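Local coordinates for protein S12 family peptidase (Streptomyces sp. 82F2, PDB 3WWX) that probably hydrolyses amide bonds with D-stereospecificity, as a serine-type S12 peptidase of the beta-lactamase clan, at residues A[5-17]-A[334-346]. Residues are numbered along the deposited sequence; the frame is centred on the assembly and turned at random.
Sequences PDHAATQQALEAA and SQKVIEAEFCGTA
Two donors from helix 8-17 and its N-cap, H7 and T10, converge on one carboxylate oxygen of E341 in the C-terminal helix 334-343. The H7 ring presents ND1 to the syn lone pair of E341 OE2 at 2.9 Å, with a nearly straight N-H...O angle of 171°. Histidine suits the place because its flat imidazole can lie almost in the carboxylate plane while stacking on W36. T10 OG1 gives its proton to the same OE2 over 2.7 Å from the anti side, somewhat out of the carboxylate plane. Glutamate fits because its chain, CG anti to the backbone N (chi1 178°) and then bent at chi2, carries the carboxylate towards helix 8-17; its other oxygen, OE1, is hydrogen-bonded to NE2 of H320 on strand 320-326. Threonine serves twice: OG1 lies beside its backbone N and faces E341, while CG2 packs on V337 CG1.

Beyond this polar cluster the nearly antiparallel helices, 7.7 Å apart at their axes, meet through small residues. A340 CB sits 3.9 Å from A13 CB and packs equally on A9 CB; alanine here permits the close approach. The branched V337 sets CG2 against A13 CB, and L14 CD2 comes more loosely against V337 CG2 (4.4 Å).

Both helices lie on the large antiparallel sheet, as the terminal helices do in the beta-lactamase fold; the C294-C343 disulfide ties down the second. Held by three hydrogen bonds, the buried E341 carboxylate is probably kept anionic, and bonds at both oxygens should limit its rotation, joining N-terminal and C-terminal helices by a polar clasp beside the alanine packing.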
ATOM      1  N   PRO A   5     -16.038  21.483 -13.819  1.00 42.66           N
ATOM      2  CA  PRO A   5     -15.705  20.055 -13.825  1.00 39.93           C
ATOM      3  C   PRO A   5     -16.637  19.257 -12.908  1.00 39.38           C
ATOM      4  O   PRO A   5     -17.354  18.461 -13.521  1.00 47.80           O
ATOM      5  CB  PRO A   5     -14.247  20.026 -13.360  1.00 43.78           C
ATOM      6  CG  PRO A   5     -13.686  21.372 -13.745  1.00 44.14           C
ATOM      7  CD  PRO A   5     -14.849  22.310 -14.081  1.00 39.62           C
ATOM      8  N   ASP A   6     -16.591  19.451 -11.568  1.00 33.33           N
ATOM      9  CA  ASP A   6     -17.664  19.085 -10.577  1.00 41.13           C
ATOM     10  C   ASP A   6     -17.383  18.127  -9.364  1.00 37.40           C
ATOM     11  O   ASP A   6     -18.036  17.087  -9.208  1.00 38.41           O
ATOM     12  CB  ASP A   6     -18.797  18.395 -11.264  1.00 42.74           C
ATOM     13  CG  ASP A   6     -18.485  16.973 -11.457  1.00 47.72           C
ATOM     14  OD1 ASP A   6     -17.335  16.658 -11.830  1.00 51.11           O
ATOM     15  OD2 ASP A   6     -19.373  16.109 -11.213  1.00 54.89           O
ATOM     16  N   HIS A   7     -16.536  18.464  -8.420  1.00 26.51           N
ATOM     17  CA  HIS A   7     -16.242  17.445  -7.395  1.00 20.30           C
ATOM     18  C   HIS A   7     -16.739  17.819  -6.004  1.00 21.50           C
ATOM     19  O   HIS A   7     -16.127  17.506  -4.990  1.00 18.94           O
ATOM     20  CB  HIS A   7     -14.759  17.104  -7.450  1.00 18.67           C
ATOM     21  CG  HIS A   7     -14.344  16.458  -8.739  1.00 15.80           C
ATOM     22  ND1 HIS A   7     -14.126  15.104  -8.855  1.00 15.29           N
ATOM     23  CD2 HIS A   7     -14.137  16.977  -9.973  1.00 15.45           C
ATOM     24  CE1 HIS A   7     -13.772  14.818 -10.094  1.00 12.79           C
ATOM     25  NE2 HIS A   7     -13.776  15.938 -10.798  1.00 15.30           N
ATOM     26  N   ALA A   8     -17.911  18.443  -5.950  1.00 21.62           N
ATOM     27  CA  ALA A   8     -18.389  19.039  -4.702  1.00 21.95           C
ATOM     28  C   ALA A   8     -18.595  18.043  -3.559  1.00 18.43           C
ATOM     29  O   ALA A   8     -18.292  18.349  -2.413  1.00 19.09           O
ATOM     30  CB  ALA A   8     -19.690  19.841  -4.955  1.00 22.91           C
ATOM     31  N   ALA A   9     -19.112  16.853  -3.852  1.00 17.78           N
ATOM     32  CA  ALA A   9     -19.318  15.849  -2.818  1.00 17.26           C
ATOM     33  C   ALA A   9     -17.971  15.438  -2.230  1.00 14.55           C
ATOM     34  O   ALA A   9     -17.849  15.189  -1.026  1.00 17.61           O
ATOM     35  CB  ALA A   9     -20.033  14.649  -3.385  1.00 20.93           C
ATOM     36  N   THR A  10     -16.962  15.352  -3.087  1.00 16.44           N
ATOM     37  CA  THR A  10     -15.648  14.914  -2.617  1.00 14.72           C
ATOM     38  C   THR A  10     -15.038  15.981  -1.713  1.00 14.87           C
ATOM     39  O   THR A  10     -14.465  15.652  -0.678  1.00 14.32           O
ATOM     40  CB  THR A  10     -14.754  14.591  -3.786  1.00 13.96           C
ATOM     41  OG1 THR A  10     -15.493  13.767  -4.693  1.00 15.23           O
ATOM     42  CG2 THR A  10     -13.494  13.827  -3.316  1.00 13.99           C
ATOM     43  N   GLN A  11     -15.179  17.241  -2.094  1.00 16.26           N
ATOM     44  CA  GLN A  11     -14.771  18.366  -1.245  1.00 16.09           C
ATOM     45  C   GLN A  11     -15.456  18.289   0.119  1.00 17.09           C
ATOM     46  O   GLN A  11     -14.818  18.428   1.167  1.00 17.21           O
ATOM     47  CB  GLN A  11     -15.099  19.686  -1.938  1.00 18.63           C
ATOM     48  CG  GLN A  11     -14.690  20.922  -1.139  1.00 17.73           C
ATOM     49  CD  GLN A  11     -13.187  21.005  -0.923  1.00 17.42           C
ATOM     50  OE1 GLN A  11     -12.405  20.858  -1.868  1.00 18.63           O
ATOM     51  NE2 GLN A  11     -12.777  21.274   0.318  1.00 19.31           N
ATOM     52  N   GLN A  12     -16.758  18.033   0.116  1.00 18.59           N
ATOM     53  CA  GLN A  12     -17.512  17.881   1.347  1.00 19.96           C
ATOM     54  C   GLN A  12     -16.941  16.767   2.222  1.00 17.85           C
ATOM     55  O   GLN A  12     -16.886  16.877   3.445  1.00 19.52           O
ATOM     56  CB  GLN A  12     -18.967  17.573   0.977  1.00 21.76           C
ATOM     57  CG  GLN A  12     -20.027  17.942   1.969  1.00 35.05           C
ATOM     58  CD  GLN A  12     -21.407  17.895   1.321  1.00 43.72           C
ATOM     59  OE1 GLN A  12     -21.605  18.439   0.235  1.00 41.61           O
ATOM     60  NE2 GLN A  12     -22.351  17.217   1.967  1.00 49.47           N
ATOM     61  N   ALA A  13     -16.516  15.670   1.588  1.00 17.01           N
ATOM     62  CA  ALA A  13     -15.992  14.521   2.311  1.00 16.11           C
ATOM     63  C   ALA A  13     -14.626  14.837   2.942  1.00 14.84           C
ATOM     64  O   ALA A  13     -14.315  14.354   4.018  1.00 16.40           O
ATOM     65  CB  ALA A  13     -15.894  13.302   1.389  1.00 15.24           C
ATOM     66  N   LEU A  14     -13.841  15.664   2.275  1.00 13.62           N
ATOM     67  CA  LEU A  14     -12.599  16.145   2.874  1.00 14.52           C
ATOM     68  C   LEU A  14     -12.907  17.000   4.101  1.00 15.34           C
ATOM     69  O   LEU A  14     -12.245  16.875   5.144  1.00 16.07           O
ATOM     70  CB  LEU A  14     -11.786  16.971   1.886  1.00 13.72           C
ATOM     71  CG  LEU A  14     -11.277  16.249   0.627  1.00 14.57           C
ATOM     72  CD1 LEU A  14     -10.506  17.185  -0.255  1.00 14.56           C
ATOM     73  CD2 LEU A  14     -10.426  15.037   1.008  1.00 13.45           C
ATOM     74  N   GLU A  15     -13.899  17.885   3.967  1.00 14.54           N
ATOM     75  CA  GLU A  15     -14.302  18.706   5.104  1.00 16.44           C
ATOM     76  C   GLU A  15     -14.809  17.855   6.272  1.00 18.00           C
ATOM     77  O   GLU A  15     -14.522  18.146   7.440  1.00 17.37           O
ATOM     78  CB  GLU A  15     -15.376  19.709   4.687  1.00 19.60           C
ATOM     79  CG  GLU A  15     -14.960  20.672   3.601  1.00 19.64           C
ATOM     80  CD  GLU A  15     -13.935  21.684   4.030  1.00 32.09           C
ATOM     81  OE1 GLU A  15     -13.585  21.720   5.232  1.00 36.10           O
ATOM     82  OE2 GLU A  15     -13.472  22.459   3.156  1.00 38.28           O
ATOM     83  N   ALA A  16     -15.536  16.780   5.987  1.00 15.85           N
ATOM     84  CA  ALA A  16     -15.970  15.877   7.050  1.00 17.79           C
ATOM     85  C   ALA A  16     -14.803  15.218   7.794  1.00 17.24           C
ATOM     86  O   ALA A  16     -14.849  15.026   9.011  1.00 19.75           O
ATOM     87  CB  ALA A  16     -16.909  14.826   6.515  1.00 20.62           C
ATOM     88  N   ALA A  17     -13.763  14.844   7.053  1.00 16.76           N
ATOM     89  CA  ALA A  17     -12.586  14.256   7.674  1.00 16.02           C
ATOM     90  C   ALA A  17     -11.934  15.239   8.643  1.00 14.25           C
ATOM     91  O   ALA A  17     -11.551  14.871   9.751  1.00 16.68           O
ATOM     92  CB  ALA A  17     -11.599  13.848   6.582  1.00 14.20           C
ATOM     93  N   SER A 334     -11.925   7.359   5.109  1.00 16.28           N
ATOM     94  CA  SER A 334     -11.484   7.365   3.719  1.00 17.05           C
ATOM     95  C   SER A 334     -12.571   6.819   2.797  1.00 16.57           C
ATOM     96  O   SER A 334     -12.700   7.262   1.660  1.00 15.19           O
ATOM     97  CB  SER A 334     -10.190   6.559   3.586  1.00 23.53           C
ATOM     98  OG  SER A 334     -10.400   5.230   3.999  1.00 29.18           O
ATOM     99  N   GLN A 335     -13.375   5.884   3.286  1.00 16.14           N
ATOM    100  CA  GLN A 335     -14.441   5.332   2.459  1.00 15.34           C
ATOM    101  C   GLN A 335     -15.457   6.400   2.081  1.00 14.54           C
ATOM    102  O   GLN A 335     -15.995   6.384   0.965  1.00 15.40           O
ATOM    103  CB  GLN A 335     -15.135   4.152   3.148  1.00 18.66           C
ATOM    104  CG  GLN A 335     -15.937   3.278   2.198  1.00 17.11           C
ATOM    105  CD  GLN A 335     -15.071   2.551   1.186  1.00 19.03           C
ATOM    106  OE1 GLN A 335     -13.849   2.451   1.328  1.00 19.97           O
ATOM    107  NE2 GLN A 335     -15.710   2.049   0.141  1.00 23.16           N
ATOM    108  N   LYS A 336     -15.732   7.350   2.974  1.00 15.21           N
ATOM    109  CA  LYS A 336     -16.637   8.440   2.639  1.00 14.26           C
ATOM    110  C   LYS A 336     -16.128   9.249   1.439  1.00 15.29           C
ATOM    111  O   LYS A 336     -16.910   9.726   0.631  1.00 15.30           O
ATOM    112  CB  LYS A 336     -16.845   9.369   3.835  1.00 15.13           C
ATOM    113  CG  LYS A 336     -17.728   8.816   4.928  1.00 27.04           C
ATOM    114  CD  LYS A 336     -18.081   9.927   5.931  1.00 25.81           C
ATOM    115  CE  LYS A 336     -18.932   9.409   7.073  1.00 40.81           C
ATOM    116  NZ  LYS A 336     -18.279   8.275   7.775  1.00 46.56           N
ATOM    117  N   VAL A 337     -14.812   9.424   1.321  1.00 13.37           N
ATOM    118  CA  VAL A 337     -14.252  10.175   0.209  1.00 13.85           C
ATOM    119  C   VAL A 337     -14.441   9.391  -1.095  1.00 11.95           C
ATOM    120  O   VAL A 337     -14.789   9.961  -2.128  1.00 12.51           O
ATOM    121  CB  VAL A 337     -12.751  10.488   0.444  1.00 12.92           C
ATOM    122  CG1 VAL A 337     -12.180  11.258  -0.731  1.00 12.21           C
ATOM    123  CG2 VAL A 337     -12.578  11.308   1.750  1.00 14.24           C
ATOM    124  N   ILE A 338     -14.215   8.087  -1.023  1.00 10.93           N
ATOM    125  CA  ILE A 338     -14.372   7.197  -2.177  1.00 11.78           C
ATOM    126  C   ILE A 338     -15.826   7.175  -2.642  1.00 13.16           C
ATOM    127  O   ILE A 338     -16.110   7.325  -3.843  1.00 12.26           O
ATOM    128  CB  ILE A 338     -13.861   5.787  -1.853  1.00 11.39           C
ATOM    129  CG1 ILE A 338     -12.335   5.809  -1.615  1.00 13.30           C
ATOM    130  CG2 ILE A 338     -14.185   4.820  -2.983  1.00 12.05           C
ATOM    131  CD1 ILE A 338     -11.792   4.555  -0.931  1.00 12.55           C
ATOM    132  N   GLU A 339     -16.753   7.022  -1.702  1.00 13.00           N
ATOM    133  CA  GLU A 339     -18.170   7.024  -2.040  1.00 13.07           C
ATOM    134  C   GLU A 339     -18.601   8.367  -2.613  1.00 12.11           C
ATOM    135  O   GLU A 339     -19.387   8.417  -3.562  1.00 14.44           O
ATOM    136  CB  GLU A 339     -19.012   6.662  -0.818  1.00 14.18           C
ATOM    137  CG  GLU A 339     -19.106   5.196  -0.552  1.00 14.79           C
ATOM    138  CD  GLU A 339     -20.175   4.495  -1.372  1.00 15.07           C
ATOM    139  OE1 GLU A 339     -21.069   5.187  -1.906  1.00 18.32           O
ATOM    140  OE2 GLU A 339     -20.120   3.264  -1.439  1.00 16.54           O
ATOM    141  N   ALA A 340     -18.102   9.467  -2.061  1.00 13.09           N
ATOM    142  CA  ALA A 340     -18.470  10.785  -2.563  1.00 13.85           C
ATOM    143  C   ALA A 340     -18.031  10.941  -4.018  1.00 14.53           C
ATOM    144  O   ALA A 340     -18.791  11.381  -4.890  1.00 15.34           O
ATOM    145  CB  ALA A 340     -17.857  11.858  -1.709  1.00 16.22           C
ATOM    146  N   GLU A 341     -16.796  10.548  -4.292  1.00 12.77           N
ATOM    147  CA  GLU A 341     -16.243  10.733  -5.619  1.00 11.44           C
ATOM    148  C   GLU A 341     -16.906   9.831  -6.648  1.00 11.99           C
ATOM    149  O   GLU A 341     -17.278  10.307  -7.731  1.00 13.53           O
ATOM    150  CB  GLU A 341     -14.734  10.482  -5.599  1.00 11.88           C
ATOM    151  CG  GLU A 341     -14.049  10.593  -6.972  1.00 12.80           C
ATOM    152  CD  GLU A 341     -14.214  11.954  -7.630  1.00 13.55           C
ATOM    153  OE1 GLU A 341     -14.227  12.018  -8.873  1.00 12.40           O
ATOM    154  OE2 GLU A 341     -14.275  12.985  -6.919  1.00 13.40           O
ATOM    155  N   PHE A 342     -17.039   8.547  -6.359  1.00 11.96           N
ATOM    156  CA  PHE A 342     -17.510   7.604  -7.377  1.00 11.61           C
ATOM    157  C   PHE A 342     -19.027   7.466  -7.433  1.00 15.28           C
ATOM    158  O   PHE A 342     -19.560   7.049  -8.459  1.00 15.35           O
ATOM    159  CB  PHE A 342     -16.845   6.246  -7.203  1.00 12.68           C
ATOM    160  CG  PHE A 342     -15.382   6.260  -7.526  1.00 11.71           C
ATOM    161  CD1 PHE A 342     -14.939   6.160  -8.833  1.00 11.73           C
ATOM    162  CD2 PHE A 342     -14.448   6.409  -6.521  1.00 12.11           C
ATOM    163  CE1 PHE A 342     -13.587   6.195  -9.120  1.00 12.47           C
ATOM    164  CE2 PHE A 342     -13.101   6.472  -6.812  1.00 12.23           C
ATOM    165  CZ  PHE A 342     -12.672   6.353  -8.103  1.00 12.22           C
ATOM    166  N   CYS A 343     -19.715   7.820  -6.347  1.00 14.17           N
ATOM    167  CA  CYS A 343     -21.181   7.690  -6.285  1.00 15.15           C
ATOM    168  C   CYS A 343     -21.910   8.989  -5.977  1.00 18.16           C
ATOM    169  O   CYS A 343     -23.150   9.016  -6.014  1.00 20.10           O
ATOM    170  CB  CYS A 343     -21.568   6.628  -5.255  1.00 16.28           C
ATOM    171  SG  CYS A 343     -21.019   4.978  -5.694  1.00 17.67           S
ATOM    172  N   GLY A 344     -21.166  10.059  -5.692  1.00 17.99           N
ATOM    173  CA  GLY A 344     -21.772  11.336  -5.348  1.00 19.85           C
ATOM    174  C   GLY A 344     -22.443  11.330  -3.989  1.00 21.96           C
ATOM    175  O   GLY A 344     -23.269  12.197  -3.702  1.00 27.00           O
ATOM    176  N   THR A 345     -22.089  10.360  -3.152  1.00 21.07           N
ATOM    177  CA  THR A 345     -22.692  10.188  -1.835  1.00 24.66           C
ATOM    178  C   THR A 345     -22.322  11.344  -0.907  1.00 27.83           C
ATOM    179  O   THR A 345     -21.142  11.616  -0.667  1.00 24.47           O
ATOM    180  CB  THR A 345     -22.243   8.857  -1.192  1.00 24.38           C
ATOM    181  OG1 THR A 345     -22.504   7.766  -2.086  1.00 22.53           O
ATOM    182  CG2 THR A 345     -22.977   8.608   0.128  1.00 26.31           C
ATOM    183  N   ALA A 346     -23.339  12.029  -0.395  1.00 27.71           N
ATOM    184  CA  ALA A 346     -23.136  13.078   0.591  1.00 32.63           C
ATOM    185  C   ALA A 346     -22.633  12.468   1.896  1.00 36.99           C
ATOM    186  O   ALA A 346     -21.624  12.915   2.453  1.00 44.57           O
ATOM    187  CB  ALA A 346     -24.432  13.819   0.832  1.00 37.84           C
TER
HETATM  188  O   HOH W   1     -19.942  14.028   0.523  1.00 37.23           O